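Local coordinates for protein lovastatin nonaketide synthase, polyketide synthase component (Aspergillus terreus, PDB 7CPX) that builds the nonaketide dihydromonacolin L, the precursor of lovastatin, from malonyl-CoA by iterative condensation, methylation and reduction together with the partner enzyme LovC, at residues 130-135 with 367-372; 208-213 with 246-251; 1496-1501 with 1519-1524. The protein carries 2 engineered substitutions. One frame throughout, in Å; residues are numbered along the deposited sequence.

Overall arrangement
Interactions 1 and 2 lie in the ketosynthase, their centres about 6 Å apart, and show how distant parts of a chain can build one site. Strands 126-131 and 203-209, one from each, are neighbours in the same mixed sheet, and Thr133 is probably hydrogen-bonded to Asn209. Along the chain interaction 2 is nested within the loop that interaction 1 closes; the shared sheet and the direct contacts make them one body beside the predicted condensing site. Interaction 3 follows later, in the methyltransferase domain, with its centre about 90 Å from that of interaction 1 and about 95 Å from that of interaction 2; it touches neither.

Interaction 1 of 3, residues 130-135 with 367-372; sequences GVMTHD and HTEGTA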
loop_
_atom_site.group_PDB
_atom_site.type_symbol
_atom_site.label_atom_id
_atom_site.label_comp_id
_atom_site.label_asym_id
_atom_site.label_seq_id
_atom_site.Cartn_x
_atom_site.Cartn_y
_atom_site.Cartn_z
ATOM N N GLY A 130 -8.462 38.340 1.450
ATOM C CA GLY A 130 -7.094 37.921 1.255
ATOM C C GLY A 130 -6.840 36.553 1.849
ATOM O O GLY A 130 -6.846 36.380 3.072
ATOM N N VAL A 131 -6.631 35.565 0.987
ATOM C CA VAL A 131 -6.361 34.198 1.402
ATOM C C VAL A 131 -5.146 33.700 0.639
ATOM O O VAL A 131 -5.043 33.884 -0.579
ATOM C CB VAL A 131 -7.572 33.277 1.160
ATOM C CG1 VAL A 131 -8.787 33.810 1.885
ATOM C CG2 VAL A 131 -7.853 33.163 -0.318
ATOM N N MET A 132 -4.226 33.069 1.360
ATOM C CA MET A 132 -2.992 32.558 0.787
ATOM C C MET A 132 -2.753 31.087 1.076
ATOM O O MET A 132 -2.029 30.439 0.311
ATOM C CB MET A 132 -1.797 33.363 1.323
ATOM C CG MET A 132 -0.424 32.892 0.863
ATOM S SD MET A 132 0.864 33.406 2.008
ATOM C CE MET A 132 1.479 31.811 2.545
ATOM N N THR A 133 -3.358 30.533 2.122
ATOM C CA THR A 133 -2.908 29.273 2.694
ATOM C C THR A 133 -4.045 28.266 2.774
ATOM O O THR A 133 -4.314 27.708 3.842
ATOM C CB THR A 133 -2.306 29.499 4.079
ATOM O OG1 THR A 133 -1.725 30.807 4.144
ATOM C CG2 THR A 133 -1.235 28.467 4.345
ATOM N N HIS A 134 -4.717 28.024 1.652
ATOM C CA HIS A 134 -5.917 27.234 1.421
ATOM C C HIS A 134 -5.604 25.761 1.646
ATOM O O HIS A 134 -5.599 24.962 0.706
ATOM C CB HIS A 134 -6.445 27.459 0.001
ATOM C CG HIS A 134 -5.434 27.187 -1.072
ATOM N ND1 HIS A 134 -4.895 25.937 -1.286
ATOM C CD2 HIS A 134 -4.864 28.004 -1.988
ATOM C CE1 HIS A 134 -4.037 25.995 -2.288
ATOM N NE2 HIS A 134 -3.999 27.239 -2.732
ATOM N N ASP A 135 -5.326 25.401 2.903
ATOM C CA ASP A 135 -5.101 24.002 3.239
ATOM C C ASP A 135 -6.298 23.154 2.840
ATOM O O ASP A 135 -6.141 22.081 2.245
ATOM C CB ASP A 135 -4.811 23.869 4.732
ATOM C CG ASP A 135 -3.522 24.553 5.137
ATOM O OD1 ASP A 135 -2.860 25.143 4.258
ATOM O OD2 ASP A 135 -3.170 24.501 6.334
ATOM N N HIS A 367 2.529 35.199 12.344
ATOM C CA HIS A 367 2.435 35.576 10.939
ATOM C C HIS A 367 1.253 34.842 10.327
ATOM O O HIS A 367 1.350 33.665 9.974
ATOM C CB HIS A 367 3.728 35.243 10.208
ATOM C CG HIS A 367 3.724 35.650 8.770
ATOM N ND1 HIS A 367 4.304 36.819 8.326
ATOM C CD2 HIS A 367 3.196 35.053 7.677
ATOM C CE1 HIS A 367 4.141 36.919 7.020
ATOM N NE2 HIS A 367 3.472 35.861 6.601
ATOM N N THR A 368 0.124 35.538 10.197
ATOM C CA THR A 368 -1.114 34.939 9.715
ATOM C C THR A 368 -1.264 35.066 8.203
ATOM O O THR A 368 -2.387 35.098 7.690
ATOM C CB THR A 368 -2.312 35.561 10.430
ATOM O OG1 THR A 368 -2.384 36.956 10.124
ATOM C CG2 THR A 368 -2.187 35.385 11.933
ATOM N N GLU A 369 -0.147 35.155 7.483
ATOM C CA GLU A 369 -0.132 35.069 6.029
ATOM C C GLU A 369 -1.193 35.955 5.382
ATOM O O GLU A 369 -1.069 37.183 5.392
ATOM C CB GLU A 369 -0.324 33.613 5.598
ATOM C CG GLU A 369 0.694 32.645 6.175
ATOM C CD GLU A 369 2.065 32.786 5.548
ATOM O OE1 GLU A 369 2.313 33.806 4.875
ATOM O OE2 GLU A 369 2.893 31.867 5.721
ATOM N N GLY A 370 -2.244 35.343 4.827
ATOM C CA GLY A 370 -3.197 36.104 4.037
ATOM C C GLY A 370 -3.828 37.242 4.815
ATOM O O GLY A 370 -3.911 38.370 4.324
ATOM N N THR A 371 -4.272 36.967 6.036
ATOM C CA THR A 371 -4.886 37.983 6.877
ATOM C C THR A 371 -3.861 38.811 7.634
ATOM O O THR A 371 -4.241 39.763 8.324
ATOM C CB THR A 371 -5.848 37.335 7.874
ATOM O OG1 THR A 371 -6.739 38.326 8.396
ATOM C CG2 THR A 371 -5.080 36.724 9.013
ATOM N N ALA A 372 -2.573 38.482 7.507
ATOM C CA ALA A 372 -1.547 39.161 8.288
ATOM C C ALA A 372 -1.679 40.670 8.160
ATOM O O ALA A 372 -1.733 41.390 9.164
ATOM C CB ALA A 372 -0.163 38.699 7.833
#
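The carboxylate of Glu369 is the flat group on which this contact turns: the thioether end of Met132 lies against it from segment 130-135, and the His367 ring presents its edge to it, with Glu369 CD in the plane of that ring. A weak hydrogen bond of 2.9 Å runs from His367 NE2 to Glu369 OE1, though the position of NE2 is less certain. Other parts of the chain also approach the imidazole, for the rings of Tyr242 and His320 both meet it. Met132 extends with CG anti to its backbone N (chi1 177°), and a bend at chi3 places CE 3.2 Å from Glu369 OE1. The two side chains cross obliquely, with Met132 SD 3.8 Å from Glu369 CB. Thr133 meets the same glutamate nearer its root and at about a right angle, OG1 lying 3.5 Å from Glu369 CB; that hydroxyl is hydrogen-bonded to Asn209, while Glu369 OE2 is held by Tyr242 OH. Beside these side chains the backbones meet, Gly130 O lying 3.6 Å from Gly370 C. Helix 369-386 is thus set against the region of strand 126-131 beside Cys181, His320 and His367, the predicted Cys-His-His active site characteristic of thiolase-fold ketosynthases.

Interaction 2 of 3, residues 208-213 with 246-251; sequences ANLILG and EAVCSV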
loop_
_atom_site.group_PDB
_atom_site.type_symbol
_atom_site.label_atom_id
_atom_site.label_comp_id
_atom_site.label_asym_id
_atom_site.label_seq_id
_atom_site.Cartn_x
_atom_site.Cartn_y
_atom_site.Cartn_z
ATOM N N ALA A 208 -8.011 35.590 5.630
ATOM C CA ALA A 208 -8.151 34.281 6.254
ATOM C C ALA A 208 -6.894 33.463 6.017
ATOM O O ALA A 208 -6.527 33.207 4.867
ATOM C CB ALA A 208 -9.374 33.546 5.708
ATOM N N ASN A 209 -6.244 33.058 7.104
ATOM C CA ASN A 209 -5.172 32.076 7.061
ATOM C C ASN A 209 -5.435 31.051 8.148
ATOM O O ASN A 209 -5.615 31.413 9.314
ATOM C CB ASN A 209 -3.803 32.721 7.263
ATOM C CG ASN A 209 -2.700 31.698 7.436
ATOM O OD1 ASN A 209 -2.154 31.185 6.459
ATOM N ND2 ASN A 209 -2.364 31.397 8.684
ATOM N N LEU A 210 -5.461 29.780 7.769
ATOM C CA LEU A 210 -5.767 28.706 8.696
ATOM C C LEU A 210 -4.764 27.577 8.534
ATOM O O LEU A 210 -4.189 27.376 7.460
ATOM C CB LEU A 210 -7.186 28.177 8.482
ATOM C CG LEU A 210 -8.299 29.176 8.799
ATOM C CD1 LEU A 210 -9.644 28.553 8.520
ATOM C CD2 LEU A 210 -8.220 29.640 10.240
ATOM N N ILE A 211 -4.568 26.840 9.622
ATOM C CA ILE A 211 -3.629 25.729 9.664
ATOM C C ILE A 211 -4.428 24.437 9.727
ATOM O O ILE A 211 -4.775 23.956 10.811
ATOM C CB ILE A 211 -2.671 25.866 10.859
ATOM C CG1 ILE A 211 -1.681 27.000 10.600
ATOM C CG2 ILE A 211 -1.945 24.563 11.107
ATOM C CD1 ILE A 211 -1.061 27.567 11.842
ATOM N N LEU A 212 -4.729 23.873 8.557
ATOM C CA LEU A 212 -5.507 22.651 8.457
ATOM C C LEU A 212 -4.708 21.482 7.908
ATOM O O LEU A 212 -5.140 20.336 8.059
ATOM C CB LEU A 212 -6.733 22.873 7.562
ATOM C CG LEU A 212 -7.498 24.178 7.797
ATOM C CD1 LEU A 212 -8.434 24.467 6.641
ATOM C CD2 LEU A 212 -8.270 24.109 9.097
ATOM N N GLY A 213 -3.566 21.744 7.283
ATOM C CA GLY A 213 -2.742 20.699 6.732
ATOM C C GLY A 213 -1.273 21.066 6.749
ATOM O O GLY A 213 -0.897 22.233 6.898
ATOM N N GLU A 246 -2.967 31.238 12.782
ATOM C CA GLU A 246 -4.335 31.103 12.307
ATOM C C GLU A 246 -5.117 32.349 12.688
ATOM O O GLU A 246 -5.257 32.659 13.876
ATOM C CB GLU A 246 -5.005 29.867 12.899
ATOM C CG GLU A 246 -4.494 28.559 12.367
ATOM C CD GLU A 246 -5.443 27.423 12.678
ATOM O OE1 GLU A 246 -6.219 27.549 13.649
ATOM O OE2 GLU A 246 -5.435 26.412 11.945
ATOM N N ALA A 247 -5.636 33.054 11.689
ATOM C CA ALA A 247 -6.429 34.240 11.955
ATOM C C ALA A 247 -7.398 34.464 10.807
ATOM O O ALA A 247 -7.049 34.280 9.637
ATOM C CB ALA A 247 -5.543 35.471 12.154
ATOM N N VAL A 248 -8.617 34.855 11.159
ATOM C CA VAL A 248 -9.635 35.255 10.199
ATOM C C VAL A 248 -10.154 36.611 10.647
ATOM O O VAL A 248 -10.783 36.722 11.706
ATOM C CB VAL A 248 -10.775 34.236 10.098
ATOM C CG1 VAL A 248 -11.780 34.679 9.054
ATOM C CG2 VAL A 248 -10.219 32.865 9.763
ATOM N N CYS A 249 -9.902 37.636 9.845
ATOM C CA CYS A 249 -10.287 38.999 10.171
ATOM C C CYS A 249 -11.265 39.511 9.131
ATOM O O CYS A 249 -11.194 39.134 7.960
ATOM C CB CYS A 249 -9.066 39.918 10.231
ATOM S SG CYS A 249 -9.434 41.608 10.753
ATOM N N SER A 250 -12.189 40.358 9.569
ATOM C CA SER A 250 -13.094 41.055 8.674
ATOM C C SER A 250 -13.224 42.485 9.162
ATOM O O SER A 250 -13.388 42.720 10.360
ATOM C CB SER A 250 -14.469 40.381 8.625
ATOM O OG SER A 250 -14.357 39.031 8.214
ATOM N N VAL A 251 -13.142 43.435 8.238
ATOM C CA VAL A 251 -13.172 44.851 8.566
ATOM C C VAL A 251 -14.168 45.528 7.639
ATOM O O VAL A 251 -14.019 45.471 6.413
ATOM C CB VAL A 251 -11.778 45.485 8.433
ATOM C CG1 VAL A 251 -11.879 46.971 8.202
ATOM C CG2 VAL A 251 -10.954 45.198 9.673
#
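Glu246, just ahead of strand 247-255, crosses Ile211 at a slant: with CG anti to the carbonyl carbon (chi1 -71°), Glu246 CG comes 3.6 Å from Ile211 CB. Beyond CG the chain is extended, and the carboxylate approaches Ile211 N; the model places a hydrogen bond from this N to OE2, but the position of OE2 is doubtful. The same caution holds for the salt bridge of OE2 with Arg48, while Leu73 N donates to OE1. Glu246 CA also makes a CA-H...O contact with Asn209 O. At Ala247 the backbones pair with Asn209 as an antiparallel hydrogen-bonded pair: Asn209 N donates to Ala247 O over 2.9 Å in a nearly straight bond (177°), and Ala247 N returns one to Asn209 O, also 2.9 Å. This join links neighbouring strands in the central mixed sheet of the ketosynthase, a thiolase-type fold. The face carrying Asn209 and Ala247 looks onto helix 369-386, where these side chains touch Glu369 and Thr371 respectively. Val248 follows as the non-hydrogen-bonded partner of Ala208 on the other face. Its CG2 lies 4.2 Å from Ala208 CB and 3.8 Å from Leu210 CD2, an apolar patch against helix 97-113, where Thr105 meets Val248 and Gln98 meets Leu210.

Interaction 3 of 3, residues 1496-1501 with 1519-1524; sequences LDIRRS and NVLHAT
Arg1499 sets out with CG anti to its carbonyl carbon (chi1 -52°) and then runs extended from CG to NE, past Thr1524 in the opposite direction, with the guanidinium at Ala1523 O. In Ile1498, CD1 is anti to CA (chi2 -178°) and meets Val1520 tip to tip, lying 3.5 Å from Val1520 CG1 and 3.6 Å from its CG2, with Leu1521 CD2 at 4.2 Å from the same methyl. Ile1445 of strand 1440-1445 touches both Ile1498 and Val1520. Arg1499 CG lies 3.2 Å from Thr1524 OG1, which is hydrogen-bonded to Asp1526 N. Ala1523 O sits at the edge of the guanidinium, near its plane, and accepts a hydrogen bond from NH2, modelled too short for its exact length to be trusted. An Asx turn holds the backbone at Arg1499, whose N donates to Asp1497 OD1 (3.0 Å) from above the carboxylate plane, within a type I turn. Joining two loops of the Rossmann-like methyltransferase, the contact pairs buried apolar packing of Ile1498 with a polar contact of Arg1499. The carbonyl is a neutral acceptor, and Asp1566 makes only a long, weak ion pair with NH2, so charge neutralisation by these two is probably modest.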
loop_
_atom_site.group_PDB
_atom_site.type_symbol
_atom_site.label_atom_id
_atom_site.label_comp_id
_atom_site.label_asym_id
_atom_site.label_seq_id
_atom_site.Cartn_x
_atom_site.Cartn_y
_atom_site.Cartn_z
ATOM N N LEU A 1496 51.172 -2.334 -44.212
ATOM C CA LEU A 1496 52.546 -2.180 -44.666
ATOM C C LEU A 1496 52.657 -2.655 -46.104
ATOM O O LEU A 1496 52.201 -3.753 -46.436
ATOM C CB LEU A 1496 53.519 -2.971 -43.787
ATOM C CG LEU A 1496 55.007 -2.765 -44.075
ATOM C CD1 LEU A 1496 55.471 -1.393 -43.620
ATOM C CD2 LEU A 1496 55.829 -3.855 -43.410
ATOM N N ASP A 1497 53.267 -1.829 -46.947
ATOM C CA ASP A 1497 53.641 -2.230 -48.300
ATOM C C ASP A 1497 55.101 -2.658 -48.246
ATOM O O ASP A 1497 56.004 -1.823 -48.150
ATOM C CB ASP A 1497 53.419 -1.091 -49.289
ATOM C CG ASP A 1497 53.705 -1.498 -50.722
ATOM O OD1 ASP A 1497 54.027 -2.683 -50.953
ATOM O OD2 ASP A 1497 53.607 -0.634 -51.618
ATOM N N ILE A 1498 55.336 -3.972 -48.300
ATOM C CA ILE A 1498 56.702 -4.482 -48.219
ATOM C C ILE A 1498 57.551 -3.906 -49.340
ATOM O O ILE A 1498 58.778 -3.829 -49.214
ATOM C CB ILE A 1498 56.765 -6.031 -48.255
ATOM C CG1 ILE A 1498 55.379 -6.678 -48.161
ATOM C CG2 ILE A 1498 57.646 -6.536 -47.125
ATOM C CD1 ILE A 1498 55.407 -8.190 -48.146
ATOM N N ARG A 1499 56.921 -3.491 -50.437
ATOM C CA ARG A 1499 57.609 -2.844 -51.545
ATOM C C ARG A 1499 58.065 -1.432 -51.205
ATOM O O ARG A 1499 58.769 -0.816 -52.012
ATOM C CB ARG A 1499 56.689 -2.811 -52.767
ATOM C CG ARG A 1499 56.095 -4.167 -53.134
ATOM C CD ARG A 1499 54.850 -4.029 -53.994
ATOM N NE ARG A 1499 54.123 -5.289 -54.100
ATOM C CZ ARG A 1499 52.971 -5.443 -54.739
ATOM N NH1 ARG A 1499 52.381 -4.432 -55.354
ATOM N NH2 ARG A 1499 52.397 -6.642 -54.760
ATOM N N ARG A 1500 57.684 -0.912 -50.039
ATOM C CA ARG A 1500 57.977 0.455 -49.642
ATOM C C ARG A 1500 58.649 0.455 -48.276
ATOM O O ARG A 1500 58.490 -0.475 -47.481
ATOM C CB ARG A 1500 56.696 1.301 -49.602
ATOM C CG ARG A 1500 56.893 2.739 -49.157
ATOM C CD ARG A 1500 55.569 3.476 -49.085
ATOM N NE ARG A 1500 55.723 4.820 -48.544
ATOM C CZ ARG A 1500 54.715 5.621 -48.227
ATOM N NH1 ARG A 1500 53.456 5.242 -48.380
ATOM N NH2 ARG A 1500 54.976 6.831 -47.741
ATOM N N SER A 1501 59.409 1.513 -48.014
ATOM C CA SER A 1501 60.096 1.637 -46.738
ATOM C C SER A 1501 59.075 1.670 -45.603
ATOM O O SER A 1501 58.079 2.401 -45.695
ATOM C CB SER A 1501 60.950 2.903 -46.710
ATOM O OG SER A 1501 61.592 3.054 -45.456
ATOM N N ASN A 1519 53.767 -16.024 -46.958
ATOM C CA ASN A 1519 53.576 -16.257 -48.389
ATOM C C ASN A 1519 53.221 -14.963 -49.116
ATOM O O ASN A 1519 52.320 -14.914 -49.956
ATOM C CB ASN A 1519 52.507 -17.325 -48.624
ATOM C CG ASN A 1519 52.879 -18.662 -48.019
ATOM O OD1 ASN A 1519 53.645 -19.428 -48.603
ATOM N ND2 ASN A 1519 52.339 -18.951 -46.842
ATOM N N VAL A 1520 53.946 -13.899 -48.777
ATOM C CA VAL A 1520 53.727 -12.596 -49.397
ATOM C C VAL A 1520 54.984 -12.016 -50.023
ATOM O O VAL A 1520 54.884 -11.096 -50.856
ATOM C CB VAL A 1520 53.137 -11.609 -48.366
ATOM C CG1 VAL A 1520 54.159 -11.290 -47.284
ATOM C CG2 VAL A 1520 52.640 -10.344 -49.050
ATOM N N LEU A 1521 56.179 -12.500 -49.681
ATOM C CA LEU A 1521 57.391 -12.001 -50.317
ATOM C C LEU A 1521 57.425 -12.313 -51.807
ATOM O O LEU A 1521 58.144 -11.639 -52.552
ATOM C CB LEU A 1521 58.626 -12.591 -49.633
ATOM C CG LEU A 1521 58.755 -12.319 -48.133
ATOM C CD1 LEU A 1521 60.066 -12.877 -47.601
ATOM C CD2 LEU A 1521 58.643 -10.831 -47.831
ATOM N N HIS A 1522 56.672 -13.318 -52.256
ATOM C CA HIS A 1522 56.572 -13.610 -53.679
ATOM C C HIS A 1522 55.628 -12.661 -54.402
ATOM O O HIS A 1522 55.607 -12.655 -55.638
ATOM C CB HIS A 1522 56.104 -15.051 -53.898
ATOM C CG HIS A 1522 54.666 -15.277 -53.550
ATOM N ND1 HIS A 1522 53.819 -16.027 -54.337
ATOM C CD2 HIS A 1522 53.925 -14.853 -52.498
ATOM C CE1 HIS A 1522 52.618 -16.054 -53.788
ATOM N NE2 HIS A 1522 52.656 -15.349 -52.670
ATOM N N ALA A 1523 54.851 -11.867 -53.666
ATOM C CA ALA A 1523 53.931 -10.901 -54.247
ATOM C C ALA A 1523 54.581 -9.542 -54.476
ATOM O O ALA A 1523 53.883 -8.580 -54.819
ATOM C CB ALA A 1523 52.700 -10.746 -53.349
ATOM N N THR A 1524 55.900 -9.442 -54.291
ATOM C CA THR A 1524 56.623 -8.194 -54.462
ATOM C C THR A 1524 57.842 -8.454 -55.341
ATOM O O THR A 1524 58.630 -9.371 -55.045
ATOM C CB THR A 1524 57.059 -7.607 -53.115
ATOM O OG1 THR A 1524 58.096 -6.642 -53.325
ATOM C CG2 THR A 1524 57.570 -8.704 -52.191
#